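Local coordinates for TatD-related deoxyribonuclease (Thermotoga maritima, PDB 1J6O), which probably acts as a metal-dependent DNA nuclease that hydrolyses phosphoester bonds, at residues V71-H76 against E87-F92; E96-I101 against L132-V137; Q125-G130 against R152-P157; S145-I150 against K174-L179; P157-V162 against A259-L264. All blocks are in the same frame, centred on the assembly; numbering follows the deposited sequence.

Interaction 1: V71-H76 against E87-F92; sequences VGVHPH and EHLEKF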
# COMPACT_ATOMS: atom_id res chain seq x y z
N VAL A 71 -5.46 3.66 -8.11
CA VAL A 71 -5.90 2.90 -9.28
C VAL A 71 -4.67 2.36 -10.01
O VAL A 71 -3.63 3.04 -10.09
CB VAL A 71 -6.75 3.75 -10.26
CG1 VAL A 71 -8.00 4.26 -9.54
CG2 VAL A 71 -5.93 4.95 -10.83
N GLY A 72 -4.80 1.14 -10.52
CA GLY A 72 -3.69 0.53 -11.22
C GLY A 72 -3.96 -0.90 -11.63
O GLY A 72 -5.07 -1.43 -11.47
N VAL A 73 -2.92 -1.51 -12.19
CA VAL A 73 -2.98 -2.87 -12.65
C VAL A 73 -1.83 -3.63 -12.03
O VAL A 73 -0.65 -3.32 -12.26
CB VAL A 73 -2.87 -2.93 -14.20
CG1 VAL A 73 -2.95 -4.37 -14.67
CG2 VAL A 73 -4.01 -2.13 -14.83
N HIS A 74 -2.21 -4.65 -11.28
CA HIS A 74 -1.30 -5.54 -10.56
C HIS A 74 -0.47 -6.35 -11.56
O HIS A 74 -0.91 -6.64 -12.66
CB HIS A 74 -2.19 -6.45 -9.68
CG HIS A 74 -1.45 -7.33 -8.72
ND1 HIS A 74 -0.73 -8.44 -9.11
CD2 HIS A 74 -1.40 -7.32 -7.36
CE1 HIS A 74 -0.26 -9.06 -8.04
NE2 HIS A 74 -0.66 -8.40 -6.97
N PRO A 75 0.76 -6.72 -11.19
CA PRO A 75 1.55 -7.49 -12.17
C PRO A 75 0.88 -8.79 -12.63
O PRO A 75 1.07 -9.22 -13.78
CB PRO A 75 2.90 -7.71 -11.45
CG PRO A 75 2.59 -7.54 -9.99
CD PRO A 75 1.55 -6.41 -9.99
N HIS A 76 0.08 -9.42 -11.77
CA HIS A 76 -0.57 -10.65 -12.18
C HIS A 76 -1.45 -10.38 -13.39
O HIS A 76 -1.53 -11.20 -14.30
CB HIS A 76 -1.42 -11.25 -11.04
CG HIS A 76 -0.62 -11.79 -9.89
ND1 HIS A 76 0.72 -11.93 -9.73
CD2 HIS A 76 -1.20 -12.25 -8.73
CE1 HIS A 76 0.92 -12.47 -8.48
NE2 HIS A 76 -0.26 -12.65 -7.89
N GLU A 87 -4.57 5.34 -20.42
CA GLU A 87 -5.51 6.44 -20.62
C GLU A 87 -6.71 6.23 -19.70
O GLU A 87 -7.29 7.18 -19.17
CB GLU A 87 -6.02 6.48 -22.06
CG GLU A 87 -5.09 7.13 -23.04
CD GLU A 87 -5.86 7.68 -24.23
OE1 GLU A 87 -6.67 6.92 -24.83
OE2 GLU A 87 -5.67 8.87 -24.57
N HIS A 88 -7.10 4.98 -19.56
CA HIS A 88 -8.22 4.66 -18.71
C HIS A 88 -7.89 4.97 -17.23
O HIS A 88 -8.75 5.46 -16.50
CB HIS A 88 -8.59 3.20 -18.89
CG HIS A 88 -10.00 2.89 -18.52
ND1 HIS A 88 -10.77 2.00 -19.23
CD2 HIS A 88 -10.78 3.33 -17.50
CE1 HIS A 88 -11.96 1.89 -18.66
NE2 HIS A 88 -11.99 2.69 -17.61
N LEU A 89 -6.66 4.68 -16.79
CA LEU A 89 -6.28 4.96 -15.40
C LEU A 89 -6.21 6.47 -15.23
O LEU A 89 -6.62 7.03 -14.20
CB LEU A 89 -4.92 4.32 -15.05
CG LEU A 89 -4.86 2.79 -14.95
CD1 LEU A 89 -3.41 2.32 -14.74
CD2 LEU A 89 -5.78 2.34 -13.80
N GLU A 90 -5.70 7.15 -16.25
CA GLU A 90 -5.58 8.60 -16.20
C GLU A 90 -6.97 9.23 -16.07
O GLU A 90 -7.13 10.24 -15.36
CB GLU A 90 -4.88 9.12 -17.46
CG GLU A 90 -4.74 10.62 -17.52
CD GLU A 90 -3.69 11.02 -18.52
OE1 GLU A 90 -3.57 10.32 -19.55
OE2 GLU A 90 -2.98 12.01 -18.27
N LYS A 91 -7.98 8.63 -16.72
CA LYS A 91 -9.35 9.15 -16.65
C LYS A 91 -9.89 8.97 -15.21
O LYS A 91 -10.61 9.83 -14.69
CB LYS A 91 -10.26 8.38 -17.60
CG LYS A 91 -11.75 8.75 -17.41
CD LYS A 91 -12.70 7.91 -18.24
CE LYS A 91 -14.17 8.28 -17.94
NZ LYS A 91 -15.17 7.52 -18.79
N PHE A 92 -9.54 7.86 -14.58
CA PHE A 92 -10.00 7.62 -13.22
C PHE A 92 -9.39 8.67 -12.31
O PHE A 92 -10.06 9.26 -11.44
CB PHE A 92 -9.52 6.26 -12.68
CG PHE A 92 -10.22 5.05 -13.26
CD1 PHE A 92 -11.51 5.13 -13.77
CD2 PHE A 92 -9.59 3.80 -13.22
CE1 PHE A 92 -12.17 3.97 -14.25
CE2 PHE A 92 -10.24 2.65 -13.68
CZ PHE A 92 -11.54 2.74 -14.20
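Gly-72 N donates a hydrogen bond to Ser-54 OG, while the methyl carbon Leu-89 CD2 packs against Gly-72 N at 3.6 Å; the contact between the two segments is otherwise apolar. The other branch of the same leucine, Leu-89 CD1, packs on Gly-72 CA at 4.0 Å, so both tips of the fork rest on the glycine backbone. Val-71 and Leu-89 pass alongside, pointing opposite ways, with Val-71 CB 3.9 Å from Leu-89 CD2. A chi1 of -60° puts Val-71 CG1 opposite the carbonyl carbon, in contact with Phe-92 CB at 4.0 Å, and it approaches the phenylalanine ring obliquely. Farther along the loop, His-76 N donates to His-74 ND1 over 2.9 Å with an N-H...N angle of 169°; the donor lies within 4° of the imidazole plane, which restrains the rotation of that ring. The loop runs close to the predicted metal site, since the nearest approach of Gly-72 to the side chain of Glu-103 is about 6 Å. Val-71, at the end of strand 67-71, pairs through its backbone with Ala-100 and Gly-102 of strand 98-107, Phe-92 also leans on helix 51-61, and Leu-89 reaches Gln-125 and Leu-128 of helix 115-132.

Interaction 2: E96-I101 against L132-V137; sequences EKVVAI and LNLPLV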
# COMPACT_ATOMS: atom_id res chain seq x y z
N GLU A 96 -10.86 13.51 -7.66
CA GLU A 96 -10.02 13.93 -6.53
C GLU A 96 -9.80 12.85 -5.47
O GLU A 96 -8.87 12.94 -4.67
CB GLU A 96 -10.62 15.17 -5.85
CG GLU A 96 -12.06 14.99 -5.39
N LYS A 97 -10.65 11.84 -5.46
CA LYS A 97 -10.52 10.76 -4.49
C LYS A 97 -9.31 9.87 -4.79
O LYS A 97 -8.87 9.11 -3.93
CB LYS A 97 -11.80 9.91 -4.48
CG LYS A 97 -12.92 10.49 -3.65
CD LYS A 97 -12.59 10.34 -2.18
CE LYS A 97 -13.84 10.49 -1.33
NZ LYS A 97 -13.62 9.93 0.01
N VAL A 98 -8.79 9.95 -6.03
CA VAL A 98 -7.62 9.14 -6.42
C VAL A 98 -6.35 9.85 -5.93
O VAL A 98 -6.03 10.97 -6.38
CB VAL A 98 -7.57 8.92 -7.93
CG1 VAL A 98 -6.27 8.20 -8.31
CG2 VAL A 98 -8.76 8.06 -8.34
N VAL A 99 -5.63 9.18 -5.04
CA VAL A 99 -4.42 9.76 -4.47
C VAL A 99 -3.13 9.03 -4.80
O VAL A 99 -2.06 9.40 -4.33
CB VAL A 99 -4.55 9.81 -2.92
CG1 VAL A 99 -5.77 10.66 -2.51
CG2 VAL A 99 -4.78 8.38 -2.37
N ALA A 100 -3.23 8.00 -5.62
CA ALA A 100 -2.03 7.26 -5.95
C ALA A 100 -2.30 6.36 -7.13
O ALA A 100 -3.45 6.19 -7.53
CB ALA A 100 -1.62 6.38 -4.74
N ILE A 101 -1.22 5.83 -7.69
CA ILE A 101 -1.26 4.92 -8.82
C ILE A 101 -0.69 3.62 -8.27
O ILE A 101 0.42 3.59 -7.71
CB ILE A 101 -0.36 5.38 -10.03
CG1 ILE A 101 -0.94 6.64 -10.69
CG2 ILE A 101 -0.32 4.25 -11.10
CD1 ILE A 101 -2.33 6.46 -11.28
N LEU A 132 1.26 12.64 -13.58
CA LEU A 132 0.21 13.18 -12.72
C LEU A 132 0.71 13.64 -11.36
O LEU A 132 -0.04 14.25 -10.59
CB LEU A 132 -0.88 12.12 -12.53
CG LEU A 132 -1.51 11.48 -13.79
CD1 LEU A 132 -2.57 10.42 -13.37
CD2 LEU A 132 -2.15 12.56 -14.68
N ASN A 133 1.98 13.37 -11.08
CA ASN A 133 2.60 13.73 -9.84
C ASN A 133 1.91 13.05 -8.65
O ASN A 133 1.74 13.64 -7.59
CB ASN A 133 2.59 15.23 -9.66
CG ASN A 133 3.67 15.69 -8.75
OD1 ASN A 133 4.64 14.96 -8.50
ND2 ASN A 133 3.54 16.92 -8.24
N LEU A 134 1.49 11.80 -8.86
CA LEU A 134 0.83 11.01 -7.81
C LEU A 134 1.84 9.97 -7.30
O LEU A 134 2.65 9.46 -8.06
CB LEU A 134 -0.38 10.27 -8.38
CG LEU A 134 -1.63 11.08 -8.73
CD1 LEU A 134 -2.68 10.16 -9.37
CD2 LEU A 134 -2.19 11.77 -7.45
N PRO A 135 1.80 9.66 -5.99
CA PRO A 135 2.71 8.68 -5.40
C PRO A 135 2.33 7.29 -5.90
O PRO A 135 1.20 7.06 -6.33
CB PRO A 135 2.48 8.86 -3.89
CG PRO A 135 1.09 9.29 -3.80
CD PRO A 135 0.97 10.30 -4.94
N LEU A 136 3.30 6.39 -5.88
CA LEU A 136 3.08 5.03 -6.32
C LEU A 136 2.88 4.09 -5.15
O LEU A 136 3.49 4.27 -4.10
CB LEU A 136 4.30 4.54 -7.13
CG LEU A 136 4.44 5.15 -8.53
CD1 LEU A 136 5.91 5.29 -8.92
CD2 LEU A 136 3.68 4.26 -9.51
N VAL A 137 2.00 3.11 -5.33
CA VAL A 137 1.70 2.09 -4.34
C VAL A 137 2.32 0.90 -5.08
O VAL A 137 1.72 0.35 -6.00
CB VAL A 137 0.18 1.93 -4.15
CG1 VAL A 137 -0.15 0.64 -3.44
CG2 VAL A 137 -0.34 3.12 -3.35
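Ile-101 and the 135-137 backbone are joined by two hydrogen bonds of parallel-strand type. Ile-101 N donates to Pro-135 O at 3.0 Å, with a nearly straight N-H...O angle of 163°. Val-137 N returns the bond to Ile-101 O at 2.9 Å, its donor tilted 27° from the carbonyl plane. A CA-H...O contact adds to this, Leu-136 CA standing 3.3 Å from the same Ile-101 O. The apolar contacts fall into two groups. Beside the bridge, Ala-100 CB meets Val-137 CG2 at 3.8 Å. Toward helix 115-132, Ile-101 and Leu-134 cross at about a right angle, with Ile-101 CG1 4.1 Å from Leu-134 CD1; Leu-134 CD1 also touches Val-98 CG1 at 4.2 Å. The pairing closes the beta-alpha-beta unit of strand 98-107, helix 115-132 and strand 136-141, the helix ending in a Schellman motif with Asn-133 as its C-prime residue. Val-99 O is buried against Pro-135 CG at 3.2 Å and has no polar partner. The chemistry thus divides: Ile-101 spends both backbone polar groups on segment 135-137, whereas Pro-135, whose ring nitrogen carries no hydrogen, presents CG and CD to Val-99 O, so that oxygen faces carbon.

Interaction 3: Q125-G130 against R152-P157; sequences QIELAG and RTESLP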
# COMPACT_ATOMS: atom_id res chain seq x y z
N GLN A 125 3.07 2.53 -15.72
CA GLN A 125 2.33 3.13 -14.61
C GLN A 125 3.23 4.10 -13.83
O GLN A 125 2.76 5.14 -13.31
CB GLN A 125 1.77 2.04 -13.71
CG GLN A 125 0.59 1.35 -14.38
CD GLN A 125 0.02 0.23 -13.56
OE1 GLN A 125 -0.80 0.46 -12.66
NE2 GLN A 125 0.44 -0.99 -13.84
N ILE A 126 4.52 3.77 -13.75
CA ILE A 126 5.46 4.64 -13.07
C ILE A 126 5.45 5.94 -13.89
O ILE A 126 5.44 7.04 -13.33
CB ILE A 126 6.88 4.03 -13.11
CG1 ILE A 126 6.95 2.85 -12.16
CG2 ILE A 126 7.92 5.10 -12.80
CD1 ILE A 126 8.27 2.07 -12.30
N GLU A 127 5.47 5.82 -15.22
CA GLU A 127 5.47 7.02 -16.08
C GLU A 127 4.19 7.83 -15.89
O GLU A 127 4.22 9.08 -15.89
CB GLU A 127 5.67 6.64 -17.55
CG GLU A 127 7.01 5.99 -17.73
CD GLU A 127 7.34 5.61 -19.17
OE1 GLU A 127 6.50 4.99 -19.85
OE2 GLU A 127 8.47 5.90 -19.58
N LEU A 128 3.06 7.14 -15.72
CA LEU A 128 1.82 7.87 -15.53
C LEU A 128 1.84 8.61 -14.18
O LEU A 128 1.41 9.76 -14.08
CB LEU A 128 0.62 6.91 -15.54
CG LEU A 128 -0.72 7.57 -15.19
CD1 LEU A 128 -1.11 8.61 -16.24
CD2 LEU A 128 -1.78 6.50 -15.10
N ALA A 129 2.34 7.95 -13.14
CA ALA A 129 2.41 8.59 -11.82
C ALA A 129 3.30 9.85 -11.89
O ALA A 129 3.00 10.88 -11.27
CB ALA A 129 2.94 7.60 -10.78
N GLY A 130 4.40 9.75 -12.64
CA GLY A 130 5.29 10.90 -12.77
C GLY A 130 4.54 12.05 -13.44
O GLY A 130 4.59 13.21 -12.99
N ARG A 152 14.79 3.44 -10.24
CA ARG A 152 15.88 4.40 -10.29
C ARG A 152 16.14 4.87 -11.71
O ARG A 152 16.76 5.91 -11.92
CB ARG A 152 17.15 3.80 -9.67
CG ARG A 152 17.83 2.70 -10.47
CD ARG A 152 19.25 2.45 -9.93
NE ARG A 152 20.07 1.58 -10.78
CZ ARG A 152 20.12 1.66 -12.12
NH1 ARG A 152 19.38 2.56 -12.77
NH2 ARG A 152 20.93 0.86 -12.80
N THR A 153 15.66 4.11 -12.69
CA THR A 153 15.86 4.47 -14.09
C THR A 153 15.07 5.70 -14.53
O THR A 153 15.57 6.48 -15.35
CB THR A 153 15.51 3.28 -15.03
OG1 THR A 153 16.48 2.24 -14.86
CG2 THR A 153 15.51 3.75 -16.49
N GLU A 154 13.86 5.91 -14.03
CA GLU A 154 13.19 7.09 -14.50
C GLU A 154 12.76 8.20 -13.57
O GLU A 154 13.12 8.24 -12.40
CB GLU A 154 12.03 6.72 -15.43
CG GLU A 154 11.16 5.55 -15.08
CD GLU A 154 10.40 5.12 -16.32
OE1 GLU A 154 9.91 6.02 -17.04
OE2 GLU A 154 10.29 3.90 -16.59
N SER A 155 12.03 9.14 -14.16
CA SER A 155 11.51 10.32 -13.50
C SER A 155 10.33 10.00 -12.57
O SER A 155 9.18 9.94 -13.02
CB SER A 155 11.07 11.33 -14.56
OG SER A 155 10.67 12.56 -13.99
N LEU A 156 10.62 9.82 -11.29
CA LEU A 156 9.60 9.51 -10.30
C LEU A 156 8.84 10.73 -9.79
O LEU A 156 9.35 11.85 -9.82
CB LEU A 156 10.23 8.82 -9.12
CG LEU A 156 10.95 7.53 -9.47
CD1 LEU A 156 11.64 7.00 -8.24
CD2 LEU A 156 9.96 6.53 -10.01
N PRO A 157 7.62 10.52 -9.28
CA PRO A 157 6.82 11.63 -8.75
C PRO A 157 7.55 12.18 -7.53
O PRO A 157 8.30 11.45 -6.88
CB PRO A 157 5.50 10.96 -8.35
CG PRO A 157 5.49 9.67 -9.10
CD PRO A 157 6.92 9.23 -9.12
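Glu-154 CG sits between its backbone N and carbonyl carbon (chi1 41°), facing Ile-126 CG2, which is itself anti to the isoleucine backbone N. Ile-126 CG2 lies 4.0 Å from Glu-154 CG and 3.7 Å from Leu-156 CD2, so one methyl touches both Glu-154 and Leu-156. Beyond CG the Glu-154 and Glu-127 chains are extended and cross at about a right angle. Glu-127 OE2 and Glu-154 OE1 are 2.9 Å apart, the carboxylate planes 84° from each other; no hydrogen bond is established, the like charges would repel unless a proton is shared, and the tight fit, with Glu-154 OE1 also 3.0 Å from Glu-127 CG, makes the placement doubtful. One turn nearer the helix C-terminus, Pro-157 CG rests 3.7 Å from Ala-129 CB. At Gly-130 a CB would clash with Ser-155 O at 2.8 Å, so this close passage depends on glycine. The contact sets helix 115-132 against the loop from helix 144-153 to strand 161-163, in the outer layer of a TIM barrel.

Interaction 4: S145-I150 against K174-L179; sequences SEAYEI and KKFIDL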
# COMPACT_ATOMS: atom_id res chain seq x y z
N SER A 145 15.62 -6.44 -6.73
CA SER A 145 16.68 -5.91 -7.57
C SER A 145 16.12 -5.40 -8.89
O SER A 145 16.51 -4.33 -9.36
CB SER A 145 17.73 -6.99 -7.87
OG SER A 145 18.69 -6.51 -8.82
N GLU A 146 15.21 -6.15 -9.48
CA GLU A 146 14.64 -5.74 -10.76
C GLU A 146 13.77 -4.49 -10.65
O GLU A 146 13.82 -3.61 -11.52
CB GLU A 146 13.85 -6.91 -11.38
CG GLU A 146 14.72 -8.13 -11.78
CD GLU A 146 14.90 -9.17 -10.67
OE1 GLU A 146 14.77 -8.84 -9.46
OE2 GLU A 146 15.20 -10.35 -11.01
N ALA A 147 12.99 -4.41 -9.58
CA ALA A 147 12.13 -3.26 -9.39
C ALA A 147 13.03 -2.05 -9.11
O ALA A 147 12.81 -0.97 -9.66
CB ALA A 147 11.17 -3.50 -8.24
N TYR A 148 14.05 -2.23 -8.27
CA TYR A 148 14.95 -1.12 -7.96
C TYR A 148 15.54 -0.52 -9.24
O TYR A 148 15.48 0.69 -9.45
CB TYR A 148 16.10 -1.58 -7.07
CG TYR A 148 17.01 -0.44 -6.66
CD1 TYR A 148 16.61 0.50 -5.71
CD2 TYR A 148 18.29 -0.32 -7.21
CE1 TYR A 148 17.46 1.55 -5.31
CE2 TYR A 148 19.15 0.71 -6.81
CZ TYR A 148 18.73 1.64 -5.86
OH TYR A 148 19.58 2.67 -5.49
N GLU A 149 16.11 -1.37 -10.09
CA GLU A 149 16.69 -0.92 -11.35
C GLU A 149 15.69 -0.09 -12.16
O GLU A 149 16.02 0.97 -12.68
CB GLU A 149 17.13 -2.12 -12.19
CG GLU A 149 18.49 -2.70 -11.85
CD GLU A 149 19.64 -1.77 -12.22
OE1 GLU A 149 19.59 -1.16 -13.31
OE2 GLU A 149 20.61 -1.67 -11.43
N ILE A 150 14.46 -0.58 -12.26
CA ILE A 150 13.43 0.13 -13.01
C ILE A 150 13.07 1.49 -12.40
O ILE A 150 13.04 2.50 -13.09
CB ILE A 150 12.16 -0.72 -13.11
CG1 ILE A 150 12.43 -1.94 -14.00
CG2 ILE A 150 11.01 0.10 -13.66
CD1 ILE A 150 11.23 -2.90 -14.12
N LYS A 174 17.05 -0.14 2.90
CA LYS A 174 17.82 1.08 2.82
C LYS A 174 17.89 1.60 1.38
O LYS A 174 17.78 2.80 1.14
CB LYS A 174 19.23 0.86 3.38
CG LYS A 174 20.09 2.11 3.36
CD LYS A 174 21.10 2.09 4.50
CE LYS A 174 22.14 3.16 4.27
NZ LYS A 174 22.71 2.96 2.90
N LYS A 175 18.06 0.70 0.42
CA LYS A 175 18.13 1.12 -0.97
C LYS A 175 16.86 1.83 -1.42
O LYS A 175 16.93 2.84 -2.12
CB LYS A 175 18.38 -0.08 -1.88
CG LYS A 175 19.73 -0.78 -1.66
CD LYS A 175 20.90 -0.03 -2.29
CE LYS A 175 20.91 -0.12 -3.81
NZ LYS A 175 22.25 0.27 -4.38
N PHE A 176 15.71 1.31 -1.02
CA PHE A 176 14.45 1.93 -1.41
C PHE A 176 14.19 3.20 -0.62
O PHE A 176 13.69 4.19 -1.16
CB PHE A 176 13.32 0.91 -1.27
CG PHE A 176 13.22 -0.02 -2.44
CD1 PHE A 176 12.52 0.37 -3.58
CD2 PHE A 176 13.88 -1.25 -2.43
CE1 PHE A 176 12.46 -0.48 -4.70
CE2 PHE A 176 13.83 -2.10 -3.54
CZ PHE A 176 13.11 -1.71 -4.69
N ILE A 177 14.53 3.17 0.66
CA ILE A 177 14.33 4.36 1.47
C ILE A 177 15.18 5.48 0.86
O ILE A 177 14.74 6.63 0.72
CB ILE A 177 14.76 4.12 2.91
CG1 ILE A 177 13.70 3.26 3.61
CG2 ILE A 177 15.02 5.45 3.64
CD1 ILE A 177 14.08 2.92 5.00
N ASP A 178 16.40 5.13 0.44
CA ASP A 178 17.26 6.15 -0.15
C ASP A 178 16.70 6.69 -1.45
O ASP A 178 16.99 7.81 -1.81
CB ASP A 178 18.68 5.62 -0.36
CG ASP A 178 19.45 5.52 0.93
OD1 ASP A 178 19.05 6.20 1.92
OD2 ASP A 178 20.45 4.77 0.97
N LEU A 179 15.90 5.89 -2.15
CA LEU A 179 15.31 6.34 -3.42
C LEU A 179 14.14 7.27 -3.11
O LEU A 179 13.65 7.98 -4.00
CB LEU A 179 14.81 5.12 -4.23
CG LEU A 179 14.43 5.27 -5.70
CD1 LEU A 179 15.53 5.98 -6.47
CD2 LEU A 179 14.20 3.87 -6.30
O HOH W 1 19.13 3.91 -3.35
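Tyr-148 and Phe-176 lie where the two helical segments come closest, their CA atoms 7.2 Å apart. The axes of 145-150 and 174-179 run nearly parallel, 18° between their directions, and approach no nearer than 11.1 Å, a spacing that large side chains must bridge. Tyr-148 does most of this. Its CG is anti to the backbone N (chi1 -177°), and the ring beyond it meets Phe-176 in a T-shaped stack: the tyrosine edge points at the phenylalanine face, with centroids 5.6 Å apart and planes at 77°. Tyr-148 CD1 stands over the centre of that face, while Phe-176 CZ reaches back to the helix backbone, 3.7 Å from Tyr-148 N. Neighbouring helices with the same direction are what the outer layer of a TIM barrel provides, and Phe-176 and Ala-147 both also touch Ile-140 on the strand beneath. Toward the far end of the tyrosine, the bent Lys-175 chain crosses at about a right angle, bringing Lys-175 CE to 3.5 Å from Tyr-148 CZ. Leu-179 CD2 approaches the same ring obliquely at CE1. A water in the plane of the tyrosine ring donates to Lys-175 O of the neighbouring helix at 2.7 Å; its separation from Tyr-148 OH, 2.5 Å, is unusually short and of doubtful length.

Interaction 5: P157-V162 against A259-L264; sequences PEKRGV and ARRIFL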
# COMPACT_ATOMS: atom_id res chain seq x y z
N PRO A 157 7.62 10.52 -9.28
CA PRO A 157 6.82 11.63 -8.75
C PRO A 157 7.55 12.18 -7.53
O PRO A 157 8.30 11.45 -6.88
CB PRO A 157 5.50 10.96 -8.35
CG PRO A 157 5.49 9.67 -9.10
CD PRO A 157 6.92 9.23 -9.12
N GLU A 158 7.30 13.46 -7.22
CA GLU A 158 7.91 14.15 -6.07
C GLU A 158 7.84 13.24 -4.86
O GLU A 158 8.86 12.92 -4.24
CB GLU A 158 7.15 15.45 -5.78
CG GLU A 158 7.31 16.52 -6.87
CD GLU A 158 6.28 17.65 -6.75
OE1 GLU A 158 5.34 17.53 -5.93
OE2 GLU A 158 6.41 18.65 -7.49
N LYS A 159 6.62 12.84 -4.50
CA LYS A 159 6.40 11.95 -3.36
C LYS A 159 6.46 10.59 -4.06
O LYS A 159 5.50 10.19 -4.70
CB LYS A 159 4.99 12.15 -2.79
CG LYS A 159 4.68 13.53 -2.25
CD LYS A 159 4.76 13.54 -0.73
CE LYS A 159 4.49 14.92 -0.16
NZ LYS A 159 3.18 15.44 -0.61
N ARG A 160 7.59 9.91 -3.96
CA ARG A 160 7.76 8.61 -4.60
C ARG A 160 6.64 7.62 -4.28
O ARG A 160 6.01 7.05 -5.20
CB ARG A 160 9.10 8.02 -4.19
CG ARG A 160 10.24 9.03 -4.33
CD ARG A 160 11.23 8.62 -5.37
NE ARG A 160 12.35 9.56 -5.47
CZ ARG A 160 12.25 10.79 -5.97
NH1 ARG A 160 11.08 11.25 -6.42
NH2 ARG A 160 13.33 11.55 -6.03
N GLY A 161 6.40 7.40 -3.00
CA GLY A 161 5.35 6.46 -2.62
C GLY A 161 5.71 5.46 -1.54
O GLY A 161 6.51 5.71 -0.64
N VAL A 162 5.12 4.28 -1.67
CA VAL A 162 5.34 3.22 -0.72
C VAL A 162 5.56 1.88 -1.36
O VAL A 162 4.91 1.56 -2.36
CB VAL A 162 4.09 3.06 0.17
CG1 VAL A 162 4.35 2.09 1.26
CG2 VAL A 162 3.63 4.44 0.70
N ALA A 259 1.77 8.85 6.40
CA ALA A 259 0.71 8.54 5.45
C ALA A 259 -0.02 9.79 4.97
O ALA A 259 -0.34 9.91 3.79
CB ALA A 259 -0.27 7.53 6.07
N ARG A 260 -0.24 10.73 5.88
CA ARG A 260 -0.93 11.98 5.52
C ARG A 260 -0.09 12.75 4.50
O ARG A 260 -0.59 13.27 3.50
CB ARG A 260 -1.09 12.89 6.74
CG ARG A 260 -2.19 12.52 7.73
CD ARG A 260 -2.09 13.45 8.94
NE ARG A 260 -3.02 13.12 10.00
CZ ARG A 260 -2.95 13.62 11.24
NH1 ARG A 260 -1.99 14.49 11.54
NH2 ARG A 260 -3.80 13.22 12.18
N ARG A 261 1.20 12.84 4.78
CA ARG A 261 2.08 13.57 3.89
C ARG A 261 2.15 12.98 2.50
O ARG A 261 2.09 13.69 1.50
CB ARG A 261 3.49 13.62 4.50
CG ARG A 261 4.47 14.43 3.70
CD ARG A 261 5.89 14.32 4.26
NE ARG A 261 6.46 12.99 4.05
CZ ARG A 261 6.72 12.13 5.02
NH1 ARG A 261 6.47 12.45 6.29
NH2 ARG A 261 7.23 10.94 4.72
N ILE A 262 2.26 11.66 2.42
CA ILE A 262 2.34 11.00 1.13
C ILE A 262 1.10 11.04 0.26
O ILE A 262 1.13 11.42 -0.90
CB ILE A 262 2.74 9.50 1.32
CG1 ILE A 262 4.20 9.42 1.80
CG2 ILE A 262 2.64 8.74 0.00
CD1 ILE A 262 4.64 8.02 2.20
N PHE A 263 -0.01 10.67 0.86
CA PHE A 263 -1.27 10.62 0.16
C PHE A 263 -2.20 11.80 0.16
O PHE A 263 -2.89 12.05 -0.83
CB PHE A 263 -2.03 9.39 0.68
CG PHE A 263 -1.30 8.09 0.45
CD1 PHE A 263 -1.22 7.55 -0.82
CD2 PHE A 263 -0.69 7.43 1.51
CE1 PHE A 263 -0.56 6.34 -1.03
CE2 PHE A 263 -0.02 6.21 1.33
CZ PHE A 263 0.05 5.67 0.05
N LEU A 264 -2.22 12.56 1.25
CA LEU A 264 -3.14 13.69 1.29
C LEU A 264 -2.66 15.08 1.01
O LEU A 264 -3.49 15.96 0.77
CB LEU A 264 -3.88 13.68 2.63
CG LEU A 264 -4.61 12.36 2.87
CD1 LEU A 264 -5.41 12.42 4.17
CD2 LEU A 264 -5.51 12.02 1.67
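Lys-159 and Arg-261 cross obliquely, and the ammonium group passes the arginine chain to reach its backbone: Lys-159 NZ donates to Arg-261 O at 3.0 Å. The C=O...N angle is 155° and the donor is tilted 25° from the carbonyl plane. The aliphatic part of the lysine is used as well, Lys-159 CE lying 3.9 Å from Arg-261 CG and Lys-159 CD 4.0 Å from Ile-262 CA. Because this carbonyl belongs to the last turns of helix 248-264, the positive charge may be stabilised by the helix end; Glu-265 adds a long, weak ion pair. Val-162 stands at about a right angle to both Ile-262 and Phe-263. Its CG2, anti to the carbonyl carbon, makes both contacts, at 4.0 Å to Ile-262 CD1 and at 3.8 Å to Phe-263 CZ, coming to the ring obliquely. Ile-262 CG2 sits 3.7 Å above the centre of one face of the Phe-263 ring, so the two helix residues meet Val-162 already packed together. Gly-161 contributes its carbonyl, with Gly-161 O 4.1 Å from Ile-262 CD1. Val-162 pairs through its backbone with Leu-136 and Val-138, and Gly-161 with Leu-182, while Ile-262 touches Leu-182 too; the end of helix 248-264 thus packs against strands 161-163, 181-185, 13-18 and 41-47, Phe-263 reaching the last two.

Overall arrangement
Following the chain, interaction 1 closes the loop from strand 67-71 to helix 85-92 and is complete before the others open. Interaction 2 then closes a beta-alpha-beta unit. Interaction 3 opens inside it, on helix 115-132, and ends beyond it, so the two cross; interaction 4 crosses interaction 3 in the same way through shared helix 144-153, and interaction 5 crosses interaction 4. None nests wholly within another. Interactions 3 and 5 share Pro-157. The segments of interaction 5 are separated by 96 residues, and it brings the C-terminal helix back to strand 161-163. Interactions 3 and 4 tie the outer helices, interaction 2 joins adjacent strands, and interaction 5 ties the C-terminal helix to the sheet.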